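Long-range contacts in dehydrogenase (Sinorhizobium meliloti, PDB 3UOE), which probably works as an oxidoreductase of the malate/L-lactate dehydrogenase (LDH2/MDH2) family, its exact substrate being unknown: residues Arg89-Trp94 against Asp103-Leu108; Ala97-Val102 against Leu129-Ile134; Asp115-Thr120 against Asp286-Ile291; Ala149-Gly154 against Gly185-Gly190; Asn180-Gly185 against Leu195-Ser200. All blocks are in the same frame, centred on the assembly; numbering follows the deposited sequence.

Contact 1. Residues Arg89-Trp94 against Asp103-Leu108; sequences RGNGTW and DGERGL
Asn-91 and Asp-103 face each other as an antiparallel hydrogen-bonded pair near the open end of the beta hairpin formed by strands 91-96 and 99-105, the first of which is the outermost strand of the chain's seven-stranded mixed sheet on this side. Asn-91 N gives its hydrogen to Asp-103 O at 2.9 Å, almost straight at 167°, and Asp-103 N returns a bond of 3.1 Å to Asn-91 O. One residue earlier Gly-90 brings its CA to 3.5 Å from the same Asp-103 O, a CA-H...O contact. Its backbone angles, with a positive phi of 85°, would jam a CB against the preceding carbonyl oxygen, and glycine avoids this. The side chains meet where Glu-105 reaches back over the strand pair: with its chain extended beyond CG, it lays OE2 beside the CB of Asn-91, while the amide and carboxylate planes stand 53° apart. The other carboxylate oxygen, OE1, is hydrogen-bonded to Thr-88 OG1, which also bonds to Gly-90 N and so ties the start of one strand to the end of the other. Beyond this shell, Gly-104 to Gly-107 form a type I' turn, closed by Gly-107 N to Gly-104 O at 2.9 Å, which carries the chain away from the hairpin toward helix 109-127. Asn-136 ND2 bonds to Asp-103 OD1 from the neighbouring strand 129-137. The same OD1 also accepts from Glu-105 N at 2.8 Å, making an Asx turn in which the donor stands above the carboxylate plane.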
# COMPACT_ATOMS: atom_id res chain seq x y z
N ARG A 89 18.53 8.26 -20.10
CA ARG A 89 17.55 8.73 -19.13
C ARG A 89 16.27 7.91 -19.31
O ARG A 89 15.20 8.30 -18.85
CB ARG A 89 17.31 10.24 -19.31
CG ARG A 89 18.56 11.05 -18.93
CD ARG A 89 18.59 12.45 -19.50
NE ARG A 89 19.95 13.01 -19.44
CZ ARG A 89 20.37 13.85 -18.49
NH1 ARG A 89 19.54 14.21 -17.52
NH2 ARG A 89 21.62 14.31 -18.51
N GLY A 90 16.41 6.77 -19.97
CA GLY A 90 15.28 5.89 -20.23
C GLY A 90 14.51 6.29 -21.48
O GLY A 90 14.67 7.40 -21.99
N ASN A 91 13.69 5.38 -21.99
CA ASN A 91 12.84 5.66 -23.14
C ASN A 91 11.38 5.32 -22.87
O ASN A 91 11.02 4.14 -22.77
CB ASN A 91 13.32 4.88 -24.36
CG ASN A 91 12.44 5.12 -25.57
OD1 ASN A 91 11.87 6.20 -25.73
ND2 ASN A 91 12.32 4.12 -26.44
N GLY A 92 10.54 6.34 -22.78
CA GLY A 92 9.13 6.15 -22.48
C GLY A 92 8.21 6.15 -23.69
O GLY A 92 8.42 6.91 -24.64
N THR A 93 7.19 5.30 -23.64
CA THR A 93 6.16 5.27 -24.66
C THR A 93 4.79 5.35 -23.98
O THR A 93 4.53 4.61 -23.03
CB THR A 93 6.21 3.96 -25.48
OG1 THR A 93 7.53 3.78 -26.05
CG2 THR A 93 5.16 3.98 -26.60
N TRP A 94 3.93 6.23 -24.47
CA TRP A 94 2.56 6.30 -23.97
C TRP A 94 1.74 5.18 -24.57
O TRP A 94 1.39 5.22 -25.75
CB TRP A 94 1.93 7.67 -24.27
CG TRP A 94 2.58 8.76 -23.46
CD1 TRP A 94 3.52 9.65 -23.89
CD2 TRP A 94 2.35 9.05 -22.08
NE1 TRP A 94 3.88 10.49 -22.86
CE2 TRP A 94 3.18 10.14 -21.73
CE3 TRP A 94 1.52 8.50 -21.09
CZ2 TRP A 94 3.21 10.68 -20.45
CZ3 TRP A 94 1.54 9.04 -19.81
CH2 TRP A 94 2.39 10.13 -19.50
N ASP A 103 11.22 1.77 -20.84
CA ASP A 103 12.39 0.91 -20.89
C ASP A 103 13.56 1.71 -20.33
O ASP A 103 13.97 2.71 -20.91
CB ASP A 103 12.67 0.48 -22.33
CG ASP A 103 13.92 -0.37 -22.45
OD1 ASP A 103 14.67 -0.50 -21.46
OD2 ASP A 103 14.16 -0.91 -23.55
N GLY A 104 14.10 1.27 -19.19
CA GLY A 104 15.18 1.98 -18.52
C GLY A 104 16.50 2.00 -19.27
O GLY A 104 17.36 2.84 -19.00
N GLU A 105 16.65 1.08 -20.23
CA GLU A 105 17.87 0.98 -21.03
C GLU A 105 19.11 0.83 -20.15
O GLU A 105 20.18 1.33 -20.47
CB GLU A 105 18.03 2.20 -21.96
CG GLU A 105 16.95 2.29 -23.07
CD GLU A 105 17.02 3.57 -23.90
OE1 GLU A 105 17.98 4.37 -23.73
OE2 GLU A 105 16.11 3.79 -24.74
N ARG A 106 18.93 0.14 -19.02
CA ARG A 106 20.03 -0.16 -18.10
C ARG A 106 20.53 1.10 -17.38
O ARG A 106 21.63 1.11 -16.83
CB ARG A 106 21.16 -0.85 -18.89
CG ARG A 106 20.78 -2.24 -19.37
CD ARG A 106 21.49 -2.70 -20.66
NE ARG A 106 22.54 -1.81 -21.14
CZ ARG A 106 22.41 -1.04 -22.22
NH1 ARG A 106 21.28 -1.07 -22.93
NH2 ARG A 106 23.40 -0.25 -22.60
N GLY A 107 19.72 2.15 -17.41
CA GLY A 107 20.11 3.42 -16.82
C GLY A 107 20.16 3.40 -15.31
O GLY A 107 19.72 2.44 -14.67
N LEU A 108 20.73 4.46 -14.74
CA LEU A 108 20.76 4.62 -13.30
C LEU A 108 19.32 4.82 -12.85
O LEU A 108 18.57 5.55 -13.49
CB LEU A 108 21.60 5.83 -12.93
CG LEU A 108 23.07 5.72 -13.32
CD1 LEU A 108 23.82 6.99 -12.89
CD2 LEU A 108 23.70 4.48 -12.69

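Contact 2. Residues Ala97-Val102 against Leu129-Ile134; sequences ASFLSV and LAIAAI
A beta-alpha-beta unit, strand 99-105, helix 109-127 and strand 129-137, brings these two parallel strands together as neighbours in the mixed sheet. Their backbones are joined by four bonds: Ile-131 N to Ser-98 O, Leu-100 N to Ile-131 O at 2.7 Å, Ala-133 N to Leu-100 O at 2.8 Å, and Val-102 N to Ala-133 O. On one face the Phe-99 ring, swung anti to the backbone N (chi1 -166°), lies alongside Ile-131; its CD2 comes within 3.5 Å of Ile-131 CG2, and CZ lies 4.0 Å from Ala-133 CB. Without the ring, as with an alanine here, the Ile-131 and Ala-133 methyls would probably lose their cover on this face. On the other face, toward helix 109-127, Leu-100 CB meets Ala-132 CB at 4.1 Å and Val-102 CB meets Ile-134 CG1 at 4.0 Å. Just before the strand, Ser-98 OG hydrogen-bonds to Ser-98 OG of the second subunit, and Leu-129 packs on Leu-129 of that subunit, so this end of the pair lies at the dimer interface. Parallel strands in register, with the connecting helix packed over the face of Leu-100 and Ala-132, are the hallmark of a beta-alpha-beta crossover.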
# COMPACT_ATOMS: atom_id res chain seq x y z
N ALA A 97 -3.52 6.91 -22.83
CA ALA A 97 -3.49 8.31 -22.44
C ALA A 97 -2.83 8.54 -21.07
O ALA A 97 -2.18 9.56 -20.86
CB ALA A 97 -4.91 8.91 -22.47
N SER A 98 -3.00 7.60 -20.15
CA SER A 98 -2.50 7.82 -18.79
C SER A 98 -1.42 6.83 -18.37
O SER A 98 -1.04 6.76 -17.20
CB SER A 98 -3.65 7.76 -17.77
OG SER A 98 -4.60 8.77 -18.01
N PHE A 99 -0.91 6.07 -19.33
CA PHE A 99 -0.02 4.96 -19.01
C PHE A 99 1.29 5.06 -19.78
O PHE A 99 1.32 4.85 -21.00
CB PHE A 99 -0.70 3.62 -19.29
CG PHE A 99 0.00 2.43 -18.67
CD1 PHE A 99 1.27 2.04 -19.12
CD2 PHE A 99 -0.60 1.70 -17.66
CE1 PHE A 99 1.92 0.95 -18.56
CE2 PHE A 99 0.04 0.61 -17.09
CZ PHE A 99 1.31 0.23 -17.55
N LEU A 100 2.37 5.35 -19.06
CA LEU A 100 3.70 5.47 -19.66
C LEU A 100 4.49 4.19 -19.39
O LEU A 100 4.75 3.84 -18.24
CB LEU A 100 4.45 6.65 -19.05
CG LEU A 100 5.41 7.54 -19.86
CD1 LEU A 100 6.69 7.76 -19.05
CD2 LEU A 100 5.75 7.00 -21.23
N SER A 101 4.88 3.52 -20.47
CA SER A 101 5.75 2.36 -20.38
C SER A 101 7.20 2.79 -20.60
O SER A 101 7.52 3.36 -21.64
CB SER A 101 5.35 1.33 -21.43
OG SER A 101 6.23 0.23 -21.38
N VAL A 102 8.07 2.51 -19.64
CA VAL A 102 9.45 2.96 -19.73
C VAL A 102 10.42 1.80 -19.79
O VAL A 102 10.43 0.94 -18.91
CB VAL A 102 9.85 3.89 -18.54
CG1 VAL A 102 11.29 4.39 -18.70
CG2 VAL A 102 8.91 5.06 -18.42
N LEU A 129 -4.69 11.61 -13.29
CA LEU A 129 -4.02 10.41 -12.77
C LEU A 129 -3.18 9.83 -13.90
O LEU A 129 -3.63 9.75 -15.04
CB LEU A 129 -5.06 9.39 -12.30
CG LEU A 129 -4.70 7.92 -12.11
CD1 LEU A 129 -4.08 7.64 -10.74
CD2 LEU A 129 -5.94 7.03 -12.30
N ALA A 130 -1.95 9.45 -13.58
CA ALA A 130 -1.07 8.84 -14.56
C ALA A 130 -0.10 7.88 -13.90
O ALA A 130 0.22 8.00 -12.72
CB ALA A 130 -0.32 9.90 -15.35
N ILE A 131 0.39 6.92 -14.68
CA ILE A 131 1.32 5.95 -14.16
C ILE A 131 2.48 5.73 -15.12
O ILE A 131 2.29 5.66 -16.33
CB ILE A 131 0.63 4.60 -13.90
CG1 ILE A 131 1.63 3.58 -13.32
CG2 ILE A 131 -0.02 4.08 -15.19
CD1 ILE A 131 0.97 2.40 -12.60
N ALA A 132 3.68 5.63 -14.56
CA ALA A 132 4.84 5.18 -15.31
C ALA A 132 5.33 3.84 -14.76
O ALA A 132 5.57 3.67 -13.55
CB ALA A 132 5.95 6.24 -15.27
N ALA A 133 5.45 2.87 -15.66
CA ALA A 133 5.87 1.52 -15.30
C ALA A 133 7.23 1.25 -15.92
O ALA A 133 7.35 1.15 -17.15
CB ALA A 133 4.84 0.50 -15.76
N ILE A 134 8.24 1.13 -15.07
CA ILE A 134 9.63 1.06 -15.48
C ILE A 134 10.21 -0.34 -15.38
O ILE A 134 10.02 -1.03 -14.38
CB ILE A 134 10.52 1.98 -14.59
CG1 ILE A 134 9.99 3.42 -14.61
CG2 ILE A 134 11.97 1.92 -15.02
CD1 ILE A 134 10.41 4.22 -13.38

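Contact 3. Residues Asp115-Thr120 against Asp286-Ile291; sequences DAMRVT and DLLILI
Met-117, a selenomethionine in this crystal, is the first residue of 115-120 to meet strand 286-291. Its CG stands anti to the backbone N (chi1 -176°), and the chain runs across the strand's leucines before bending at its last torsion. Its CB touches Leu-288 CD2 at 3.9 Å, with CA marginally closer, 3.8 Å from the same Leu-288 CD2, while its CG reaches Leu-290 CD1 at 4.1 Å, the side chains of Met-117 and Leu-290 crossing at about a right angle. This is helix-on-sheet packing: helix 109-127, the connection of a beta-alpha-beta unit, lies over a face of the mixed sheet, and the short helix and strand segments run 33° apart with their axes 9.8 Å from each other at closest approach. From strand 285-291 it is Leu-288 and Leu-290, two residues apart and so on the same face, that turn toward the helix, whereas Leu-287 packs against Leu-259, Val-260 and Leu-263 of helix 246-264. Farther along, Thr-120 points toward the strand with its hydroxyl set over Leu-290 CD1, 3.2 Å from OG1. Thr-120 and Leu-290 likewise cross at about a right angle, and Leu-288 CD2 lies farther off, 4.2 Å from Thr-120 OG1. That buried hydroxyl donates to Ala-116 O at 2.9 Å, reaching it from the face of the carbonyl plane opposite to the one used by Thr-120 N.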
# COMPACT_ATOMS: atom_id res chain seq x y z
N ASP A 115 13.15 11.31 -14.70
CA ASP A 115 12.77 11.68 -16.05
C ASP A 115 11.33 11.24 -16.33
O ASP A 115 10.54 11.98 -16.93
CB ASP A 115 13.73 11.09 -17.09
CG ASP A 115 13.65 11.80 -18.41
OD1 ASP A 115 14.24 12.90 -18.54
OD2 ASP A 115 12.98 11.28 -19.33
N ALA A 116 11.00 10.03 -15.87
CA ALA A 116 9.65 9.50 -15.95
C ALA A 116 8.66 10.42 -15.24
O ALA A 116 7.54 10.63 -15.71
CB ALA A 116 9.60 8.11 -15.34
N MSE A 117 9.08 10.96 -14.11
CA MSE A 117 8.24 11.88 -13.36
C MSE A 117 7.99 13.16 -14.14
O MSE A 117 6.87 13.65 -14.20
CB MSE A 117 8.85 12.20 -11.99
CG MSE A 117 7.95 13.09 -11.15
SE MSE A 117 8.53 13.40 -9.30
CE MSE A 117 9.06 11.58 -8.81
N ARG A 118 9.04 13.69 -14.76
CA ARG A 118 8.90 14.91 -15.55
C ARG A 118 7.91 14.70 -16.69
O ARG A 118 7.04 15.54 -16.94
CB ARG A 118 10.25 15.34 -16.11
CG ARG A 118 10.16 16.38 -17.24
CD ARG A 118 11.52 16.63 -17.89
NE ARG A 118 11.98 15.52 -18.73
CZ ARG A 118 11.60 15.34 -19.99
NH1 ARG A 118 10.75 16.19 -20.56
NH2 ARG A 118 12.05 14.30 -20.69
N VAL A 119 8.04 13.58 -17.38
CA VAL A 119 7.19 13.26 -18.51
C VAL A 119 5.74 12.99 -18.09
O VAL A 119 4.80 13.47 -18.70
CB VAL A 119 7.75 12.05 -19.29
CG1 VAL A 119 6.74 11.55 -20.34
CG2 VAL A 119 9.10 12.40 -19.94
N THR A 120 5.56 12.21 -17.03
CA THR A 120 4.20 11.89 -16.61
C THR A 120 3.50 13.12 -16.04
O THR A 120 2.30 13.29 -16.25
CB THR A 120 4.14 10.72 -15.61
OG1 THR A 120 4.91 11.05 -14.45
CG2 THR A 120 4.69 9.47 -16.24
N ASP A 286 9.65 -0.99 -11.37
CA ASP A 286 9.26 0.14 -10.53
C ASP A 286 7.99 0.74 -11.10
O ASP A 286 7.78 0.73 -12.31
CB ASP A 286 10.34 1.22 -10.48
CG ASP A 286 11.73 0.66 -10.69
OD1 ASP A 286 12.10 0.42 -11.86
OD2 ASP A 286 12.45 0.44 -9.69
N LEU A 287 7.15 1.26 -10.21
CA LEU A 287 5.93 1.92 -10.57
C LEU A 287 5.90 3.28 -9.90
O LEU A 287 6.26 3.42 -8.72
CB LEU A 287 4.71 1.12 -10.10
CG LEU A 287 4.46 -0.25 -10.72
CD1 LEU A 287 3.25 -0.93 -10.08
CD2 LEU A 287 4.31 -0.14 -12.24
N LEU A 288 5.48 4.28 -10.67
CA LEU A 288 5.23 5.61 -10.16
C LEU A 288 3.80 6.01 -10.54
O LEU A 288 3.44 6.00 -11.71
CB LEU A 288 6.23 6.61 -10.75
CG LEU A 288 5.93 8.08 -10.43
CD1 LEU A 288 6.12 8.36 -8.94
CD2 LEU A 288 6.77 9.01 -11.27
N ILE A 289 2.99 6.33 -9.55
CA ILE A 289 1.65 6.83 -9.80
C ILE A 289 1.54 8.24 -9.29
O ILE A 289 1.78 8.50 -8.11
CB ILE A 289 0.59 5.99 -9.10
CG1 ILE A 289 0.52 4.60 -9.72
CG2 ILE A 289 -0.77 6.67 -9.17
CD1 ILE A 289 0.06 3.54 -8.75
N LEU A 290 1.21 9.17 -10.18
CA LEU A 290 0.99 10.55 -9.80
C LEU A 290 -0.49 10.88 -9.85
O LEU A 290 -1.22 10.37 -10.70
CB LEU A 290 1.77 11.51 -10.70
CG LEU A 290 3.30 11.43 -10.60
CD1 LEU A 290 3.92 12.28 -11.71
CD2 LEU A 290 3.77 11.90 -9.22
N ILE A 291 -0.92 11.74 -8.94
CA ILE A 291 -2.29 12.20 -8.89
C ILE A 291 -2.33 13.69 -8.56
O ILE A 291 -1.71 14.13 -7.58
CB ILE A 291 -3.10 11.44 -7.82
CG1 ILE A 291 -2.90 9.93 -7.97
CG2 ILE A 291 -4.57 11.83 -7.87
CD1 ILE A 291 -3.72 9.10 -6.99

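Contact 4. Residues Ala149-Gly154 against Gly185-Gly190; sequences AAARDG and GIPAAG
Ala-151 and Pro-187 make the contact by van der Waals packing, against backbone as well as each other, where the end of helix 144-152 meets the end of strand 182-186. Ala-151 turns its CB toward the strand, lying 3.8 Å from Ile-186 N and 4.0 Å from Gly-185 C. Gly-185 suits this close approach, since a CB there would come tight against the Ala-151 methyl. The ring of Pro-187 carries the rest: its CD lies 4.4 Å from Ala-151 CB, while CG sits 3.8 Å from Ala-151 O and 3.3 Å from Gly-154 C, so the ring rests beside the Ala-151 carbonyl and the turn that ends the helix. Backbone hydrogen bonds do not join the two segments. Gly-154, with phi 75°, is the C-prime residue of a Schellman motif, its N bonding to Ala-151 O at 2.9 Å and Leu-155 N to Ala-150 O, so that the chain turns off into strand 156-161. On the strand side, Gly-185 bonds to Gly-157 and Ile-186 to Phe-193 of the neighbouring strands. With a methyl, a proline ring and glycine backbone as its surfaces, the contact depends on close fit of shape rather than on polar bonds between helix and strand.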
# COMPACT_ATOMS: atom_id res chain seq x y z
N ALA A 149 9.54 14.49 -3.72
CA ALA A 149 9.66 15.38 -4.86
C ALA A 149 8.28 15.64 -5.44
O ALA A 149 7.94 16.77 -5.80
CB ALA A 149 10.57 14.79 -5.90
N ALA A 150 7.47 14.59 -5.55
CA ALA A 150 6.12 14.74 -6.06
C ALA A 150 5.33 15.66 -5.12
O ALA A 150 4.66 16.60 -5.57
CB ALA A 150 5.45 13.37 -6.17
N ALA A 151 5.43 15.40 -3.82
CA ALA A 151 4.67 16.16 -2.84
C ALA A 151 5.09 17.63 -2.83
O ALA A 151 4.25 18.51 -2.66
CB ALA A 151 4.81 15.55 -1.44
N ARG A 152 6.37 17.89 -3.02
CA ARG A 152 6.84 19.27 -3.02
C ARG A 152 6.29 20.03 -4.23
O ARG A 152 6.06 21.24 -4.16
CB ARG A 152 8.36 19.36 -2.94
CG ARG A 152 8.91 19.08 -1.54
CD ARG A 152 10.30 19.65 -1.37
NE ARG A 152 11.08 18.91 -0.39
CZ ARG A 152 12.29 19.28 0.04
NH1 ARG A 152 12.85 20.39 -0.42
NH2 ARG A 152 12.94 18.53 0.93
N ASP A 153 6.08 19.30 -5.32
CA ASP A 153 5.47 19.86 -6.52
C ASP A 153 3.95 19.91 -6.38
O ASP A 153 3.24 20.16 -7.35
CB ASP A 153 5.84 19.03 -7.75
CG ASP A 153 7.24 19.37 -8.28
OD1 ASP A 153 7.72 20.49 -8.03
OD2 ASP A 153 7.84 18.51 -8.96
N GLY A 154 3.45 19.66 -5.18
CA GLY A 154 2.03 19.73 -4.92
C GLY A 154 1.25 18.56 -5.49
O GLY A 154 0.05 18.65 -5.67
N GLY A 185 3.77 10.10 -1.05
CA GLY A 185 3.95 11.51 -0.76
C GLY A 185 2.65 12.28 -0.93
O GLY A 185 1.96 12.15 -1.95
N ILE A 186 2.30 13.08 0.07
CA ILE A 186 1.07 13.84 0.01
C ILE A 186 1.31 15.29 0.42
O ILE A 186 1.85 15.55 1.49
CB ILE A 186 -0.04 13.20 0.88
CG1 ILE A 186 -0.27 11.74 0.44
CG2 ILE A 186 -1.32 13.99 0.77
CD1 ILE A 186 -1.36 11.01 1.20
N PRO A 187 0.94 16.24 -0.46
CA PRO A 187 1.14 17.64 -0.11
C PRO A 187 0.42 17.98 1.19
O PRO A 187 -0.74 17.61 1.40
CB PRO A 187 0.52 18.40 -1.29
CG PRO A 187 0.58 17.44 -2.43
CD PRO A 187 0.45 16.06 -1.84
N ALA A 188 1.13 18.66 2.08
CA ALA A 188 0.55 19.20 3.29
C ALA A 188 0.90 20.67 3.20
O ALA A 188 1.38 21.11 2.17
CB ALA A 188 1.17 18.56 4.50
N ALA A 189 0.66 21.45 4.25
CA ALA A 189 0.99 22.87 4.16
C ALA A 189 2.48 23.01 3.92
O ALA A 189 2.96 22.91 2.79
CB ALA A 189 0.57 23.61 5.42
N GLY A 190 3.23 23.23 4.99
CA GLY A 190 4.67 23.29 4.89
C GLY A 190 5.18 21.92 4.51
O GLY A 190 5.10 21.51 3.35

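Contact 5. Residues Asn180-Gly185 against Leu195-Ser200; sequences NPVAIG and LDLATS
Thr-199 sets its OG1 between its own backbone N and carbonyl carbon (chi1 49°), which carries the hydroxyl to Asn-180 O; the bond is 2.9 Å long and the donor stands above the carbonyl plane. The same rotation puts OG1 3.5 Å from Asn-180 CB and turns CG2 anti to the carbonyl carbon, close to the same oxygen. Asn-180, whose CG lies beside the backbone N (chi1 -58°), sends its amide away from this strand pair, where ND2 bonds to Gly-253 O and Glu-257 OE1 in helix 246-264. A valine in place of Thr-199 would remove the hydroxyl and is likely to cost Asn-180 O this bond. Beyond Pro-181, whose CA makes a CA-H...O contact with Leu-197 O, the backbones pair directly. Val-182 and Leu-197 exchange bonds of 3.0 Å (Val-182 N to Leu-197 O) and 3.1 Å (Leu-197 N to Val-182 O). Ile-184 and Leu-195 do likewise, Leu-195 N to Ile-184 O being 2.9 Å and nearly straight at 174°. One face carries these four residues, with Val-182 CG1 4.2 Å from Leu-197 CG and Ile-184 CB near Leu-195 CB; Ala-255, Gly-251 and Lys-248 of the second subunit pack on Ile-184, Leu-195 and Leu-197 in turn. On the other face Asp-196 brings OD1 to 4.0 Å from Ala-183 CB. Antiparallel pairing between strands consecutive in the chain, with hydrogen-bonded pairs flanking the non-hydrogen-bonded Ala-183 and Asp-196, is that of a beta hairpin, here forming an edge of the chain's mixed sheet.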
# COMPACT_ATOMS: atom_id res chain seq x y z
N ASN A 180 10.39 -5.06 -1.61
CA ASN A 180 9.16 -4.37 -2.07
C ASN A 180 8.66 -3.21 -1.24
O ASN A 180 7.59 -3.29 -0.62
CB ASN A 180 8.03 -5.38 -2.27
CG ASN A 180 8.39 -6.46 -3.26
OD1 ASN A 180 9.49 -6.45 -3.82
ND2 ASN A 180 7.48 -7.40 -3.48
N PRO A 181 9.41 -2.10 -1.24
CA PRO A 181 8.98 -0.89 -0.57
C PRO A 181 7.86 -0.20 -1.35
O PRO A 181 7.78 -0.30 -2.59
CB PRO A 181 10.22 0.01 -0.60
CG PRO A 181 11.24 -0.69 -1.45
CD PRO A 181 10.61 -1.91 -2.06
N VAL A 182 7.01 0.51 -0.62
CA VAL A 182 6.11 1.47 -1.22
C VAL A 182 6.28 2.81 -0.51
O VAL A 182 6.39 2.86 0.71
CB VAL A 182 4.65 1.02 -1.13
CG1 VAL A 182 4.27 0.73 0.31
CG2 VAL A 182 3.74 2.09 -1.73
N ALA A 183 6.31 3.89 -1.28
CA ALA A 183 6.38 5.23 -0.70
C ALA A 183 5.17 6.07 -1.13
O ALA A 183 4.72 5.99 -2.28
CB ALA A 183 7.68 5.91 -1.07
N ILE A 184 4.65 6.87 -0.21
CA ILE A 184 3.52 7.74 -0.52
C ILE A 184 3.78 9.18 -0.08
O ILE A 184 3.99 9.46 1.09
CB ILE A 184 2.21 7.22 0.13
CG1 ILE A 184 1.92 5.79 -0.34
CG2 ILE A 184 1.04 8.13 -0.21
CD1 ILE A 184 0.68 5.17 0.30
N GLY A 185 3.77 10.10 -1.05
CA GLY A 185 3.95 11.51 -0.76
C GLY A 185 2.65 12.28 -0.93
O GLY A 185 1.96 12.15 -1.95
N LEU A 195 5.53 8.96 3.46
CA LEU A 195 5.60 7.59 3.94
C LEU A 195 6.49 6.77 3.03
O LEU A 195 6.35 6.83 1.81
CB LEU A 195 4.20 6.97 3.96
CG LEU A 195 4.09 5.52 4.44
CD1 LEU A 195 4.40 5.41 5.93
CD2 LEU A 195 2.71 4.96 4.12
N ASP A 196 7.39 5.99 3.63
CA ASP A 196 8.29 5.10 2.89
C ASP A 196 8.54 3.86 3.75
O ASP A 196 9.10 3.96 4.83
CB ASP A 196 9.62 5.80 2.60
CG ASP A 196 10.57 4.97 1.74
OD1 ASP A 196 10.16 3.89 1.25
OD2 ASP A 196 11.72 5.40 1.55
N LEU A 197 8.11 2.71 3.28
CA LEU A 197 8.28 1.51 4.09
C LEU A 197 8.50 0.26 3.27
O LEU A 197 7.83 0.01 2.27
CB LEU A 197 7.07 1.33 4.99
CG LEU A 197 5.78 1.12 4.21
CD1 LEU A 197 5.35 -0.32 4.34
CD2 LEU A 197 4.72 2.05 4.74
N ALA A 198 9.48 -0.54 3.70
CA ALA A 198 9.67 -1.86 3.16
C ALA A 198 8.58 -2.74 3.73
O ALA A 198 8.19 -2.59 4.90
CB ALA A 198 11.04 -2.41 3.54
N THR A 199 8.08 -3.66 2.92
CA THR A 199 7.10 -4.62 3.39
C THR A 199 7.79 -5.79 4.07
O THR A 199 7.14 -6.69 4.61
CB THR A 199 6.18 -5.10 2.24
OG1 THR A 199 6.99 -5.48 1.12
CG2 THR A 199 5.27 -3.97 1.81
N SER A 200 9.13 -5.80 4.03
CA SER A 200 9.89 -6.74 4.84
C SER A 200 10.11 -6.12 6.23
O SER A 200 10.02 -4.91 6.40
CB SER A 200 11.22 -7.09 4.19
OG SER A 200 12.00 -5.93 3.94

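All five contacts belong to one mixed sheet and the helices on it. Contacts 1 and 2 share strand 99-105, their centres about 12 Å apart, and Thr-93 N lies 2.8 Å from Ser-101 O. Contact 3 follows at about 7 Å from contact 2, centre to centre, with Ile-134 N 2.8 Å from Asp-286 O and Ala-132 CB against Thr-120 CG2. Contact 4 meets contact 3 through Ala-150 CB, 3.8 Å from Leu-290 CD2, and shares Gly-185 with contact 5. Contacts 1 and 5, at the two edge hairpins, have centres about 23 Å apart. Contacts 2 and 5 meet the second subunit through several residues, contacts 3 and 4 through one each.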